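Local coordinates for protein Ara h 8 allergen isoform (Arachis hypogaea, PDB 6V8M) that is a peanut allergen of the PR-10 (Bet v 1) family that binds anilinonaphthalene sulfonate and possibly plant hormones such as abscisic acid, at residues S10-P15 with A145-V150. Sequence-based numbering, arbitrary orientation.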
ATOM      1  N   SER A  10     -12.335  -7.706  -0.749  1.00 44.28           N
ATOM      2  CA  SER A  10     -13.005  -7.198   0.465  1.00 45.62           C
ATOM      3  C   SER A  10     -13.942  -6.070   0.035  1.00 45.14           C
ATOM      4  O   SER A  10     -14.099  -5.856  -1.194  1.00 41.37           O
ATOM      5  CB  SER A  10     -11.996  -6.770   1.516  1.00 46.98           C
ATOM      6  OG  SER A  10     -11.037  -5.864   0.981  1.00 49.41           O
ATOM      7  N   THR A  11     -14.617  -5.460   0.997  1.00 42.58           N
ATOM      8  CA  THR A  11     -15.592  -4.383   0.717  1.00 41.57           C
ATOM      9  C   THR A  11     -15.373  -3.257   1.713  1.00 40.48           C
ATOM     10  O   THR A  11     -14.716  -3.471   2.764  1.00 39.44           O
ATOM     11  CB  THR A  11     -17.037  -4.892   0.760  1.00 44.99           C
ATOM     12  OG1 THR A  11     -17.336  -5.231   2.113  1.00 43.29           O
ATOM     13  CG2 THR A  11     -17.266  -6.110  -0.108  1.00 46.42           C
ATOM     14  N   SER A  12     -15.954  -2.113   1.382  1.00 37.89           N
ATOM     15  CA  SER A  12     -15.967  -0.891   2.206  1.00 37.04           C
ATOM     16  C   SER A  12     -17.324  -0.232   2.034  1.00 37.81           C
ATOM     17  O   SER A  12     -17.900  -0.296   0.948  1.00 36.72           O
ATOM     18  CB  SER A  12     -14.847   0.062   1.804  1.00 36.14           C
ATOM     19  OG  SER A  12     -15.006   1.306   2.465  1.00 35.85           O
ATOM     20  N   PRO A  13     -17.869   0.434   3.068  1.00 38.45           N
ATOM     21  CA  PRO A  13     -19.069   1.238   2.889  1.00 39.68           C
ATOM     22  C   PRO A  13     -18.796   2.566   2.186  1.00 39.73           C
ATOM     23  O   PRO A  13     -19.751   3.212   1.818  1.00 39.78           O
ATOM     24  CB  PRO A  13     -19.565   1.426   4.328  1.00 41.66           C
ATOM     25  CG  PRO A  13     -18.288   1.443   5.106  1.00 42.35           C
ATOM     26  CD  PRO A  13     -17.448   0.352   4.479  1.00 41.87           C
ATOM     27  N   VAL A  14     -17.520   2.942   2.011  1.00 36.35           N
ATOM     28  CA  VAL A  14     -17.174   4.188   1.291  1.00 35.56           C
ATOM     29  C   VAL A  14     -17.228   3.916  -0.213  1.00 34.63           C
ATOM     30  O   VAL A  14     -16.608   2.956  -0.675  1.00 33.53           O
ATOM     31  CB  VAL A  14     -15.793   4.708   1.702  1.00 34.46           C
ATOM     32  CG1 VAL A  14     -15.510   6.022   1.009  1.00 35.30           C
ATOM     33  CG2 VAL A  14     -15.638   4.795   3.210  1.00 34.97           C
ATOM     34  N   PRO A  15     -17.958   4.750  -0.995  1.00 36.09           N
ATOM     35  CA  PRO A  15     -18.020   4.609  -2.454  1.00 35.27           C
ATOM     36  C   PRO A  15     -16.658   4.878  -3.090  1.00 34.28           C
ATOM     37  O   PRO A  15     -15.807   5.539  -2.502  1.00 34.89           O
ATOM     38  CB  PRO A  15     -19.059   5.653  -2.888  1.00 37.27           C
ATOM     39  CG  PRO A  15     -19.049   6.674  -1.779  1.00 37.29           C
ATOM     40  CD  PRO A  15     -18.769   5.886  -0.523  1.00 36.93           C
ATOM     41  N   ALA A 145      -7.271   2.736   8.297  1.00 31.77           N
ATOM     42  CA  ALA A 145      -7.161   4.034   8.998  1.00 33.55           C
ATOM     43  C   ALA A 145      -7.682   5.159   8.095  1.00 34.10           C
ATOM     44  O   ALA A 145      -8.435   6.046   8.561  1.00 32.99           O
ATOM     45  CB  ALA A 145      -5.736   4.237   9.464  1.00 33.77           C
ATOM     46  N   ILE A 146      -7.347   5.122   6.805  1.00 32.17           N
ATOM     47  CA  ILE A 146      -7.848   6.143   5.852  1.00 34.07           C
ATOM     48  C   ILE A 146      -9.359   5.972   5.686  1.00 32.57           C
ATOM     49  O   ILE A 146     -10.078   6.993   5.691  1.00 32.85           O
ATOM     50  CB  ILE A 146      -7.071   6.055   4.531  1.00 32.53           C
ATOM     51  CG1 ILE A 146      -5.596   6.437   4.754  1.00 33.65           C
ATOM     52  CG2 ILE A 146      -7.750   6.966   3.526  1.00 32.82           C
ATOM     53  CD1 ILE A 146      -4.667   6.188   3.587  1.00 34.47           C
ATOM     54  N   GLU A 147      -9.821   4.728   5.561  1.00 32.41           N
ATOM     55  CA  GLU A 147     -11.271   4.465   5.415  1.00 34.85           C
ATOM     56  C   GLU A 147     -12.020   5.049   6.628  1.00 35.64           C
ATOM     57  O   GLU A 147     -13.052   5.709   6.458  1.00 35.87           O
ATOM     58  CB  GLU A 147     -11.499   2.970   5.247  1.00 35.94           C
ATOM     59  CG  GLU A 147     -12.962   2.592   5.208  1.00 40.43           C
ATOM     60  CD  GLU A 147     -13.165   1.121   5.484  1.00 43.78           C
ATOM     61  OE1 GLU A 147     -12.702   0.658   6.554  1.00 43.44           O
ATOM     62  OE2 GLU A 147     -13.740   0.451   4.621  1.00 44.01           O
ATOM     63  N   GLY A 148     -11.508   4.846   7.837  1.00 36.05           N
ATOM     64  CA  GLY A 148     -12.151   5.352   9.063  1.00 38.98           C
ATOM     65  C   GLY A 148     -12.190   6.867   9.086  1.00 38.51           C
ATOM     66  O   GLY A 148     -13.206   7.446   9.490  1.00 39.99           O
ATOM     67  N   TYR A 149     -11.126   7.504   8.638  1.00 37.89           N
ATOM     68  CA  TYR A 149     -11.040   8.974   8.562  1.00 39.24           C
ATOM     69  C   TYR A 149     -12.128   9.515   7.627  1.00 38.56           C
ATOM     70  O   TYR A 149     -12.801  10.502   7.975  1.00 40.77           O
ATOM     71  CB  TYR A 149      -9.633   9.372   8.147  1.00 40.99           C
ATOM     72  CG  TYR A 149      -9.499  10.821   7.811  1.00 45.37           C
ATOM     73  CD1 TYR A 149      -9.302  11.765   8.794  1.00 50.66           C
ATOM     74  CD2 TYR A 149      -9.553  11.229   6.489  1.00 47.51           C
ATOM     75  CE1 TYR A 149      -9.153  13.104   8.468  1.00 54.64           C
ATOM     76  CE2 TYR A 149      -9.416  12.561   6.148  1.00 51.59           C
ATOM     77  CZ  TYR A 149      -9.204  13.497   7.142  1.00 54.35           C
ATOM     78  OH  TYR A 149      -9.083  14.814   6.805  1.00 62.93           O
ATOM     79  N   VAL A 150     -12.304   8.896   6.469  1.00 35.70           N
ATOM     80  CA  VAL A 150     -13.334   9.314   5.477  1.00 35.45           C
ATOM     81  C   VAL A 150     -14.731   9.181   6.099  1.00 39.19           C
ATOM     82  O   VAL A 150     -15.586  10.048   5.856  1.00 40.29           O
ATOM     83  CB  VAL A 150     -13.218   8.472   4.207  1.00 35.04           C
ATOM     84  CG1 VAL A 150     -14.407   8.708   3.280  1.00 37.80           C
ATOM     85  CG2 VAL A 150     -11.902   8.786   3.514  1.00 35.33           C
TER
HETATM   86  O   HOH W   1     -13.031  -1.995   4.473  1.00 50.94           O
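In this Bet v 1 fold, a seven-stranded antiparallel sheet wraps against the long C-terminal helix 129-152, and residues 10-15 carry the chain from the end of edge strand 3-12 to helix 16-25, for which P15 is the N-cap residue. The turn faces the last part of the long helix through S12, V14, E147 and V150. E147 makes the polar link. From CB its chain leaves with CG anti to the backbone N (chi1 175°) and stays extended to CD, so the carboxylate reaches across to the turn. E147 CG lies 3.7 Å from S12 OG and 4.0 Å from V14 CG2, the V14 and E147 side chains sliding past each other in opposite directions; E147 CD lies 3.5 Å from S12 OG. At the tip, S12 OG donates to E147 OE2 at 2.6 Å, a short bond that uses the anti lone pair of the carboxylate oxygen. P13 crosses at about a right angle, its CD 3.7 Å from E147 OE2. A water donates both to OE2 and to the carbonyl oxygen of T11, bridging strand and helix; two donors thus grip E147 OE2, an arrangement consistent with an ionised carboxylate. The buried S12 hydroxyl is itself held by an ST turn: V14 N donates to S12 OG at 3.0 Å, 160° at the hydrogen. S12 and S10 pair through their backbones with S111 and I113 of strand 110-121, and S10 also touches the bound anilinonaphthalene sulfonate. Beyond the carboxylate the contact turns apolar. L151, next along the same helix, touches V14 and P13, while A22 of helix 16-25 touches V150. V14 and V150 cross obliquely, and V150 CG1 rests against both methyls of V14, 3.7 Å from V14 CG1 and 4.1 Å from V14 CG2.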